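CELL WALL surface anchor family protein (Streptococcus pneumoniae, PDB 2X9Z) forms the repeating backbone subunit of the pneumococcal pilus, a surface fibre linked to cell adhesion. Local coordinates at residues Leu77-Ala83 against Thr96-Lys102; Asp167-Ile173 against Asn242-Glu246; Gln29-Glu35 against Tyr116-Asp122; Phe63-Val68 against Glu86-Phe91. The protein carries 1 engineered substitution. One frame throughout, in Å; residues are numbered along the deposited sequence.

In the fold
Contacts 1, 3 and 4 all lie in one Cna-B-like region, whereas contact 2 belongs to the later part of the chain. Contact 3 pairs strands 33-42 and 110-120, and the chain between them contains both contact 1 and contact 4, whose segments alternate around the hairpin of strands 82-87 and 90-95. Contact 4 adjoins contact 1 in sequence at about 19 Å between centres, and touches contact 3, with centres about 12 Å apart, through N64, T67 and the strand from Y116. Contact 2 comes last, about 38 Å from contact 3 between centres and across the chain's centre from it. This is consistent with successive beta-rich units along the pilus subunit, with contact 2 beside a covalent cross-link.

Contact 1 (Leu77-Ala83 against Thr96-Lys102); sequences LEAGDYA and TDAGLAK
Segment 77-83 runs extended through L77 and E78, turns through a short 3-10 segment at 79-81 and leaves as a strand from Y82; segment 96-102 begins with T96 as N-cap and continues as a helix. The backbones come closest at D81 and G99, with CA atoms 4.0 Å apart, and at Y82 and T96, 4.9 Å apart. T96 adopts chi1 p (62°), so that OG1 donates to G80 O at 2.7 Å while accepting the capping bond from G99 N at 3.3 Å. Its backbone T96 N donates to D81 O at 3.0 Å. This is an N-capped helix following directly on the hairpin of strands 82-87 and 90-95, its first turn tied to the 3-10 turn that leads into the same hairpin. G99 CA sits 3.2 Å from D81 O in a CA-H...O contact; a CB on G99 would clash with that oxygen. D81, chi1 m (-68°) and chi2 -15°, places OD2 2.9 Å from E78 N, which donates to it, and 2.7 Å from K102 NZ, a salt bridge. K102 reaches it with chi1 m and chi2 to chi4 all t. Water 1 donates to D81 OD1 at 2.7 Å and weakly accepts from K102 NZ at 3.2 Å. L77 (m, t) lays CD2 4.0 Å from K102 CD, and also packs on V70, V72 and L95.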
# COMPACT_ATOMS: atom_id res chain seq x y z
N LEU A 77 -1.37 13.73 16.46
CA LEU A 77 -1.88 14.79 15.61
C LEU A 77 -3.26 15.24 16.09
O LEU A 77 -4.01 14.47 16.68
CB LEU A 77 -1.95 14.34 14.15
CG LEU A 77 -0.62 14.20 13.39
CD1 LEU A 77 -0.87 13.79 11.95
CD2 LEU A 77 0.18 15.49 13.44
N GLU A 78 -3.58 16.51 15.84
CA GLU A 78 -4.93 17.00 16.08
C GLU A 78 -5.83 16.50 14.94
O GLU A 78 -5.35 16.22 13.85
CB GLU A 78 -4.93 18.53 16.17
CG GLU A 78 -3.94 19.09 17.20
CD GLU A 78 -4.41 18.96 18.65
OE1 GLU A 78 -5.59 18.61 18.87
OE2 GLU A 78 -3.60 19.21 19.57
N ALA A 79 -7.13 16.37 15.20
CA ALA A 79 -8.05 15.81 14.20
C ALA A 79 -7.96 16.47 12.82
O ALA A 79 -8.02 15.79 11.79
CB ALA A 79 -9.48 15.87 14.72
N GLY A 80 -7.83 17.79 12.80
CA GLY A 80 -7.77 18.53 11.55
C GLY A 80 -6.44 18.44 10.82
O GLY A 80 -6.29 19.01 9.74
N ASP A 81 -5.48 17.72 11.40
CA ASP A 81 -4.16 17.58 10.81
C ASP A 81 -4.08 16.48 9.75
O ASP A 81 -3.09 16.37 9.02
CB ASP A 81 -3.12 17.27 11.88
CG ASP A 81 -2.87 18.42 12.83
OD1 ASP A 81 -3.28 19.56 12.52
OD2 ASP A 81 -2.26 18.17 13.88
N TYR A 82 -5.10 15.63 9.68
CA TYR A 82 -5.09 14.51 8.74
C TYR A 82 -6.51 14.12 8.36
O TYR A 82 -7.46 14.47 9.05
CB TYR A 82 -4.35 13.31 9.34
CG TYR A 82 -4.99 12.71 10.57
CD1 TYR A 82 -4.79 13.27 11.83
CD2 TYR A 82 -5.77 11.56 10.49
CE1 TYR A 82 -5.37 12.73 12.96
CE2 TYR A 82 -6.36 11.01 11.62
CZ TYR A 82 -6.15 11.60 12.85
OH TYR A 82 -6.72 11.04 13.97
N ALA A 83 -6.63 13.39 7.25
CA ALA A 83 -7.89 12.85 6.79
C ALA A 83 -7.72 11.35 6.66
O ALA A 83 -6.87 10.88 5.90
CB ALA A 83 -8.28 13.45 5.46
N THR A 96 -3.39 16.85 6.05
CA THR A 96 -3.98 18.08 5.54
C THR A 96 -2.90 19.16 5.52
O THR A 96 -1.76 18.90 5.91
CB THR A 96 -5.09 18.58 6.46
OG1 THR A 96 -4.52 18.86 7.74
CG2 THR A 96 -6.19 17.53 6.62
N ASP A 97 -3.24 20.36 5.08
CA ASP A 97 -2.27 21.44 5.13
C ASP A 97 -1.76 21.67 6.56
O ASP A 97 -0.57 21.92 6.78
CB ASP A 97 -2.85 22.73 4.55
CG ASP A 97 -3.02 22.67 3.04
OD1 ASP A 97 -2.50 21.72 2.41
OD2 ASP A 97 -3.67 23.58 2.48
N ALA A 98 -2.67 21.56 7.53
CA ALA A 98 -2.31 21.73 8.94
C ALA A 98 -1.30 20.65 9.38
O ALA A 98 -0.36 20.94 10.12
CB ALA A 98 -3.54 21.71 9.82
N GLY A 99 -1.51 19.42 8.94
CA GLY A 99 -0.58 18.35 9.25
C GLY A 99 0.74 18.49 8.51
O GLY A 99 1.81 18.23 9.06
N LEU A 100 0.67 18.90 7.25
CA LEU A 100 1.88 19.09 6.46
C LEU A 100 2.78 20.13 7.11
O LEU A 100 4.00 20.04 7.06
CB LEU A 100 1.54 19.50 5.03
CG LEU A 100 1.01 18.37 4.15
CD1 LEU A 100 0.40 18.92 2.87
CD2 LEU A 100 2.10 17.36 3.84
N ALA A 101 2.17 21.13 7.74
CA ALA A 101 2.95 22.19 8.39
C ALA A 101 3.83 21.64 9.51
O ALA A 101 4.85 22.24 9.84
CB ALA A 101 2.03 23.29 8.92
N LYS A 102 3.44 20.51 10.08
CA LYS A 102 4.19 19.91 11.18
C LYS A 102 5.34 19.01 10.73
O LYS A 102 6.20 18.67 11.53
CB LYS A 102 3.24 19.15 12.12
CG LYS A 102 2.29 20.07 12.87
CD LYS A 102 1.29 19.32 13.73
CE LYS A 102 0.49 20.30 14.58
NZ LYS A 102 -0.52 19.61 15.42
O HOH W 1 -2.50 21.71 13.99

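Contact 2 (Asp167-Ile173 against Asn242-Glu246); sequences DATGAPI and NWKDE
N242 lacks a modelled ND2 because its CG is joined covalently to NZ of K163, an intramolecular isopeptide bond; the present contact forms where the chain runs on from that cross-link. N242 and W243 are in strand conformation, and K244 (-79/71) is the centre of an inverse gamma turn. Facing them, D167-G170 makes a type I beta turn, closed by G170 N to D167 O at 2.9 Å; at G170 (95/4) a CB would jam against the preceding carbonyl O, so glycine fits. D167, chi1 p (64°), turns its side chain back on its own segment: OD1 accepts from T169 N at 3.0 Å, an Asx turn, from T169 OG1 at 2.7 Å and from A171 N at 3.3 Å. The segments are closest at D167 and K244, CA to CA 4.6 Å, and meet by packing. W243 (chi1 -65°, chi2 73°) brings the CE3-CZ3 side of its six-membered ring against the turn, with CZ3 3.4 Å from G170 CA, CE3 3.6 Å from D167 O, and A168 O near the ring edge, 3.9 Å from CZ3. W243 NE1 is hydrogen-bonded to D228, and H144 stacks on the ring. A168 CB lies 3.6 Å from K244 O, and I173 CD1 4.4 Å from K244 CB. K163 and N242 lie on the parallel neighbouring strands 159-166 and 237-243, a cross-link arrangement known from isopeptide-containing Cna-B-type pilin domains.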
# COMPACT_ATOMS: atom_id res chain seq x y z
N ASP A 167 -3.95 13.33 -16.72
CA ASP A 167 -2.92 14.30 -16.35
C ASP A 167 -3.13 14.72 -14.89
O ASP A 167 -3.98 14.16 -14.19
CB ASP A 167 -2.83 15.48 -17.33
CG ASP A 167 -4.08 16.34 -17.36
OD1 ASP A 167 -4.85 16.36 -16.37
OD2 ASP A 167 -4.28 17.04 -18.39
N ALA A 168 -2.33 15.68 -14.42
CA ALA A 168 -2.38 16.08 -13.02
C ALA A 168 -3.76 16.57 -12.58
O ALA A 168 -4.10 16.49 -11.39
CB ALA A 168 -1.32 17.15 -12.74
N THR A 169 -4.56 17.08 -13.52
CA THR A 169 -5.89 17.60 -13.20
C THR A 169 -6.96 16.50 -13.19
O THR A 169 -8.09 16.74 -12.79
CB THR A 169 -6.34 18.69 -14.19
OG1 THR A 169 -6.68 18.09 -15.45
CG2 THR A 169 -5.25 19.74 -14.40
N GLY A 170 -6.59 15.30 -13.63
CA GLY A 170 -7.53 14.21 -13.71
C GLY A 170 -8.18 14.05 -15.08
O GLY A 170 -9.06 13.20 -15.24
N ALA A 171 -7.77 14.86 -16.05
CA ALA A 171 -8.30 14.75 -17.40
C ALA A 171 -7.60 13.64 -18.18
O ALA A 171 -6.37 13.51 -18.13
CB ALA A 171 -8.16 16.07 -18.15
N PRO A 172 -8.38 12.83 -18.91
CA PRO A 172 -7.81 11.73 -19.70
C PRO A 172 -6.73 12.19 -20.68
O PRO A 172 -6.86 13.24 -21.31
CB PRO A 172 -9.01 11.20 -20.47
CG PRO A 172 -10.17 11.48 -19.57
CD PRO A 172 -9.85 12.81 -18.93
N ILE A 173 -5.69 11.38 -20.81
CA ILE A 173 -4.64 11.59 -21.80
C ILE A 173 -4.26 10.24 -22.41
O ILE A 173 -4.59 9.19 -21.84
CB ILE A 173 -3.38 12.23 -21.17
CG1 ILE A 173 -2.88 11.37 -20.00
CG2 ILE A 173 -3.66 13.67 -20.75
CD1 ILE A 173 -1.62 11.91 -19.33
N ASN A 242 -3.37 5.85 -13.88
CA ASN A 242 -2.08 6.50 -13.76
C ASN A 242 -2.22 8.00 -13.93
O ASN A 242 -2.74 8.46 -14.94
CB ASN A 242 -1.12 5.99 -14.83
CG ASN A 242 -0.83 4.52 -14.68
OD1 ASN A 242 -0.68 3.97 -13.60
N TRP A 243 -1.74 8.75 -12.93
CA TRP A 243 -1.82 10.20 -12.92
C TRP A 243 -0.45 10.80 -13.22
O TRP A 243 0.54 10.40 -12.60
CB TRP A 243 -2.24 10.71 -11.54
CG TRP A 243 -3.61 10.35 -11.06
CD1 TRP A 243 -4.04 9.11 -10.64
CD2 TRP A 243 -4.71 11.25 -10.86
NE1 TRP A 243 -5.35 9.20 -10.21
CE2 TRP A 243 -5.78 10.49 -10.34
CE3 TRP A 243 -4.89 12.62 -11.08
CZ2 TRP A 243 -7.02 11.06 -10.04
CZ3 TRP A 243 -6.13 13.19 -10.78
CH2 TRP A 243 -7.18 12.41 -10.26
N LYS A 244 -0.39 11.76 -14.14
CA LYS A 244 0.88 12.42 -14.45
C LYS A 244 1.22 13.47 -13.38
O LYS A 244 1.17 14.67 -13.64
CB LYS A 244 0.83 13.05 -15.83
CG LYS A 244 2.18 13.36 -16.42
CD LYS A 244 2.03 14.01 -17.79
CE LYS A 244 3.37 14.24 -18.45
NZ LYS A 244 3.18 14.67 -19.86
N ASP A 245 1.56 13.02 -12.18
CA ASP A 245 1.81 13.91 -11.05
C ASP A 245 3.24 14.47 -11.00
O ASP A 245 3.50 15.42 -10.26
CB ASP A 245 1.53 13.20 -9.72
CG ASP A 245 0.05 12.88 -9.52
OD1 ASP A 245 -0.81 13.63 -10.03
OD2 ASP A 245 -0.24 11.88 -8.83
N GLU A 246 4.15 13.88 -11.76
CA GLU A 246 5.54 14.34 -11.81
C GLU A 246 6.19 14.33 -10.42
O GLU A 246 6.90 15.27 -10.04
CB GLU A 246 5.64 15.73 -12.45
CG GLU A 246 5.11 15.79 -13.88
CD GLU A 246 5.92 14.93 -14.84
OE1 GLU A 246 7.01 14.45 -14.46
OE2 GLU A 246 5.47 14.75 -16.00

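Contact 3 (Gln29-Glu35 against Tyr116-Asp122); sequences QVGDVVE and YSATLND
Y116, already within strand 110-120, has chi1 p (68°) and sets its ring edge-to-face with F91. S117 pairs with E35 (non-hydrogen-bonded), its CB 3.7 Å from V33 CG1 and its CA 3.2 Å from V34 O; its hydroxyl turns to the N64 side chain. A118 forms the hydrogen-bonded pair with V34: A118 N to V34 O 2.9 Å, V34 N to A118 O 2.7 Å. T119 forms a non-hydrogen-bonded pair with V33, its CA 3.3 Å from D32 O, and its OG1 also meets N64. L120 N donates to D32 O at 3.0 Å and L120 O accepts from G31 N at 2.8 Å, while L120 CD2 packs 3.6 Å from Q29 O. These bonds tie the type II turn Q29-D32, itself closed by D32 N to Q29 O at 3.0 Å, to the strand. N121 O then lies 3.6 Å from V30 CG2, and D122 N 3.8 Å from V30 CG1. The axes of 33-35 and 116-120 approach to 4.5 Å, with N-to-C directions 145° apart: a twisted antiparallel pair, parts of neighbouring strands 33-42 and 110-120 inside the five-stranded sheet of this Cna-B-like domain.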
# COMPACT_ATOMS: atom_id res chain seq x y z
N GLN A 29 -3.26 -17.41 16.41
CA GLN A 29 -4.49 -18.20 16.35
C GLN A 29 -5.63 -17.32 15.87
O GLN A 29 -5.60 -16.10 16.06
CB GLN A 29 -4.82 -18.78 17.72
CG GLN A 29 -3.76 -19.73 18.22
CD GLN A 29 -4.14 -20.36 19.54
OE1 GLN A 29 -4.48 -19.66 20.50
NE2 GLN A 29 -4.09 -21.68 19.61
N VAL A 30 -6.63 -17.95 15.26
CA VAL A 30 -7.81 -17.24 14.81
C VAL A 30 -8.44 -16.54 16.02
O VAL A 30 -8.64 -17.15 17.08
CB VAL A 30 -8.80 -18.20 14.11
CG1 VAL A 30 -10.15 -17.53 13.90
CG2 VAL A 30 -8.22 -18.68 12.78
N GLY A 31 -8.72 -15.25 15.86
CA GLY A 31 -9.24 -14.45 16.95
C GLY A 31 -8.21 -13.49 17.53
O GLY A 31 -8.58 -12.51 18.19
N ASP A 32 -6.93 -13.75 17.30
CA ASP A 32 -5.87 -12.89 17.81
C ASP A 32 -5.98 -11.47 17.24
O ASP A 32 -6.18 -11.28 16.04
CB ASP A 32 -4.48 -13.44 17.45
CG ASP A 32 -4.04 -14.59 18.34
OD1 ASP A 32 -4.78 -14.98 19.26
OD2 ASP A 32 -2.92 -15.11 18.11
N VAL A 33 -5.83 -10.48 18.11
CA VAL A 33 -5.73 -9.09 17.70
C VAL A 33 -4.26 -8.77 17.46
O VAL A 33 -3.46 -8.76 18.39
CB VAL A 33 -6.34 -8.13 18.75
CG1 VAL A 33 -6.10 -6.69 18.34
CG2 VAL A 33 -7.82 -8.41 18.92
N VAL A 34 -3.92 -8.52 16.20
CA VAL A 34 -2.54 -8.31 15.79
C VAL A 34 -2.28 -6.81 15.65
O VAL A 34 -2.98 -6.13 14.91
CB VAL A 34 -2.25 -9.03 14.45
CG1 VAL A 34 -0.79 -8.88 14.07
CG2 VAL A 34 -2.65 -10.51 14.54
N GLU A 35 -1.28 -6.31 16.36
CA GLU A 35 -0.99 -4.88 16.38
C GLU A 35 0.12 -4.52 15.41
O GLU A 35 1.18 -5.16 15.39
CB GLU A 35 -0.62 -4.43 17.79
CG GLU A 35 -1.76 -4.61 18.79
CD GLU A 35 -1.33 -4.32 20.21
OE1 GLU A 35 -0.62 -5.15 20.80
OE2 GLU A 35 -1.71 -3.25 20.73
N TYR A 116 -2.29 0.64 14.39
CA TYR A 116 -3.64 0.10 14.23
C TYR A 116 -3.58 -1.40 14.48
O TYR A 116 -2.50 -1.96 14.65
CB TYR A 116 -4.17 0.35 12.81
CG TYR A 116 -3.44 -0.42 11.74
CD1 TYR A 116 -3.90 -1.68 11.34
CD2 TYR A 116 -2.30 0.09 11.13
CE1 TYR A 116 -3.23 -2.42 10.36
CE2 TYR A 116 -1.64 -0.63 10.14
CZ TYR A 116 -2.11 -1.88 9.77
OH TYR A 116 -1.45 -2.60 8.80
N SER A 117 -4.73 -2.04 14.52
CA SER A 117 -4.74 -3.49 14.66
C SER A 117 -5.62 -4.16 13.63
O SER A 117 -6.44 -3.51 12.97
CB SER A 117 -5.14 -3.90 16.08
OG SER A 117 -6.48 -3.52 16.36
N ALA A 118 -5.43 -5.47 13.49
CA ALA A 118 -6.27 -6.31 12.65
C ALA A 118 -6.47 -7.62 13.38
O ALA A 118 -5.70 -7.96 14.26
CB ALA A 118 -5.62 -6.54 11.30
N THR A 119 -7.53 -8.34 13.02
CA THR A 119 -7.85 -9.59 13.69
C THR A 119 -7.68 -10.75 12.73
O THR A 119 -8.21 -10.72 11.62
CB THR A 119 -9.30 -9.56 14.18
OG1 THR A 119 -9.49 -8.43 15.03
CG2 THR A 119 -9.65 -10.83 14.94
N LEU A 120 -6.95 -11.78 13.15
CA LEU A 120 -6.85 -12.98 12.34
C LEU A 120 -8.20 -13.69 12.35
O LEU A 120 -8.74 -13.98 13.42
CB LEU A 120 -5.74 -13.91 12.84
CG LEU A 120 -5.37 -15.09 11.94
CD1 LEU A 120 -4.78 -14.60 10.63
CD2 LEU A 120 -4.41 -16.04 12.64
N ASN A 121 -8.76 -13.95 11.18
CA ASN A 121 -10.11 -14.50 11.11
C ASN A 121 -10.17 -15.90 10.50
O ASN A 121 -9.15 -16.44 10.07
CB ASN A 121 -11.05 -13.54 10.37
CG ASN A 121 -10.66 -13.35 8.92
OD1 ASN A 121 -10.47 -14.32 8.19
ND2 ASN A 121 -10.51 -12.09 8.49
N ASP A 122 -11.36 -16.49 10.46
CA ASP A 122 -11.51 -17.89 10.05
C ASP A 122 -11.39 -18.12 8.54
O ASP A 122 -11.60 -19.24 8.06
CB ASP A 122 -12.80 -18.51 10.61
CG ASP A 122 -14.05 -17.79 10.15
OD1 ASP A 122 -13.97 -16.95 9.23
OD2 ASP A 122 -15.14 -18.08 10.71

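Contact 4 (Phe63-Val68 against Glu86-Phe91); sequences FNKGTV and EVATGF
The tip of the beta hairpin 82-87/90-95, a type I turn V87-G90 where V87 N donates to G90 O at 2.9 Å and the return bond, G90 N to V87 O, is weak at 3.4 Å, packs against the type II turn N64-T67 that interrupts strand 61-72, so that neighbouring sheets of this Cna-B-like region meet. Apolar contacts centre on F63 (chi1 t, 174°): G90 CA makes a CH-pi contact over one face of its ring, 4.2 Å from the centroid, while CE1 lies 3.6 Å from F91 CD2, the two rings oblique at 32°. A second CH-pi contact sets V68 CG2 over the F91 ring, 4.3 Å from its centroid. K65 stretches along the turn, CE 3.6 Å from V87 O. Waters add further bridges: water 4 accepts from K65 NZ (2.9 Å) and donates to E86 O (2.8 Å), and water 5 links V68 N (2.9 Å) with E86 OE2 (3.0 Å). One direct hydrogen bond joins the segments: from E86 (chi1 m, chi2 t, chi3 -76°), OE2 accepts from G66 N at 2.8 Å, nearly linear at 173°.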
# COMPACT_ATOMS: atom_id res chain seq x y z
N PHE A 63 -9.18 -5.93 9.11
CA PHE A 63 -8.82 -4.60 9.59
C PHE A 63 -9.77 -4.15 10.70
O PHE A 63 -10.99 -4.24 10.54
CB PHE A 63 -8.83 -3.59 8.45
CG PHE A 63 -8.60 -2.18 8.89
CD1 PHE A 63 -7.45 -1.82 9.57
CD2 PHE A 63 -9.56 -1.20 8.66
CE1 PHE A 63 -7.25 -0.52 10.01
CE2 PHE A 63 -9.37 0.10 9.09
CZ PHE A 63 -8.21 0.44 9.77
N ASN A 64 -9.23 -3.69 11.83
CA ASN A 64 -10.07 -3.23 12.94
C ASN A 64 -10.35 -1.73 12.83
O ASN A 64 -9.53 -0.88 13.22
CB ASN A 64 -9.42 -3.56 14.29
CG ASN A 64 -9.33 -5.05 14.55
OD1 ASN A 64 -10.11 -5.84 14.02
ND2 ASN A 64 -8.38 -5.45 15.39
N LYS A 65 -11.52 -1.39 12.31
CA LYS A 65 -11.88 0.01 12.14
C LYS A 65 -11.91 0.73 13.48
O LYS A 65 -12.34 0.16 14.49
CB LYS A 65 -13.22 0.15 11.44
CG LYS A 65 -13.23 -0.39 10.03
CD LYS A 65 -14.61 -0.22 9.42
CE LYS A 65 -14.63 -0.66 7.97
NZ LYS A 65 -16.01 -0.51 7.44
N GLY A 66 -11.45 1.98 13.49
CA GLY A 66 -11.47 2.79 14.69
C GLY A 66 -10.18 2.71 15.48
O GLY A 66 -10.03 3.42 16.48
N THR A 67 -9.25 1.86 15.06
CA THR A 67 -8.01 1.65 15.81
C THR A 67 -6.81 2.45 15.32
O THR A 67 -5.72 2.32 15.88
CB THR A 67 -7.61 0.15 15.87
OG1 THR A 67 -7.23 -0.32 14.57
CG2 THR A 67 -8.76 -0.70 16.41
N VAL A 68 -6.98 3.27 14.28
CA VAL A 68 -5.84 4.01 13.73
C VAL A 68 -5.47 5.21 14.59
O VAL A 68 -6.33 6.04 14.92
CB VAL A 68 -6.11 4.47 12.27
CG1 VAL A 68 -4.89 5.19 11.71
CG2 VAL A 68 -6.47 3.29 11.39
N GLU A 86 -11.38 4.79 6.21
CA GLU A 86 -11.30 3.39 6.55
C GLU A 86 -12.29 2.59 5.72
O GLU A 86 -13.46 2.97 5.59
CB GLU A 86 -11.58 3.21 8.04
CG GLU A 86 -10.49 3.79 8.93
CD GLU A 86 -10.84 3.75 10.40
OE1 GLU A 86 -11.67 4.57 10.85
OE2 GLU A 86 -10.29 2.89 11.11
N VAL A 87 -11.81 1.49 5.17
CA VAL A 87 -12.66 0.57 4.42
C VAL A 87 -12.48 -0.84 4.98
O VAL A 87 -11.71 -1.05 5.93
CB VAL A 87 -12.36 0.61 2.91
CG1 VAL A 87 -12.69 1.98 2.34
CG2 VAL A 87 -10.90 0.26 2.64
N ALA A 88 -13.18 -1.80 4.41
CA ALA A 88 -13.20 -3.14 4.98
C ALA A 88 -11.80 -3.76 5.06
O ALA A 88 -11.49 -4.48 6.00
CB ALA A 88 -14.15 -4.05 4.20
N THR A 89 -10.97 -3.47 4.07
CA THR A 89 -9.67 -4.13 3.94
C THR A 89 -8.46 -3.26 4.32
O THR A 89 -7.33 -3.68 4.11
CB THR A 89 -9.46 -4.68 2.51
OG1 THR A 89 -9.57 -3.60 1.57
CG2 THR A 89 -10.49 -5.76 2.19
N GLY A 90 -8.70 -2.07 4.87
CA GLY A 90 -7.60 -1.20 5.24
C GLY A 90 -7.98 0.25 5.31
O GLY A 90 -9.12 0.59 5.60
N PHE A 91 -7.03 1.13 5.02
CA PHE A 91 -7.28 2.55 5.20
C PHE A 91 -6.33 3.40 4.38
O PHE A 91 -5.31 2.91 3.87
CB PHE A 91 -7.14 2.92 6.68
CG PHE A 91 -5.75 2.77 7.22
CD1 PHE A 91 -4.83 3.83 7.16
CD2 PHE A 91 -5.33 1.57 7.77
CE1 PHE A 91 -3.54 3.68 7.65
CE2 PHE A 91 -4.04 1.42 8.27
CZ PHE A 91 -3.15 2.48 8.20
O HOH W 2 -12.67 -4.82 8.52
O HOH W 3 -10.39 -6.56 6.58
O HOH W 4 -15.64 2.32 7.19
O HOH W 5 -9.36 4.62 13.32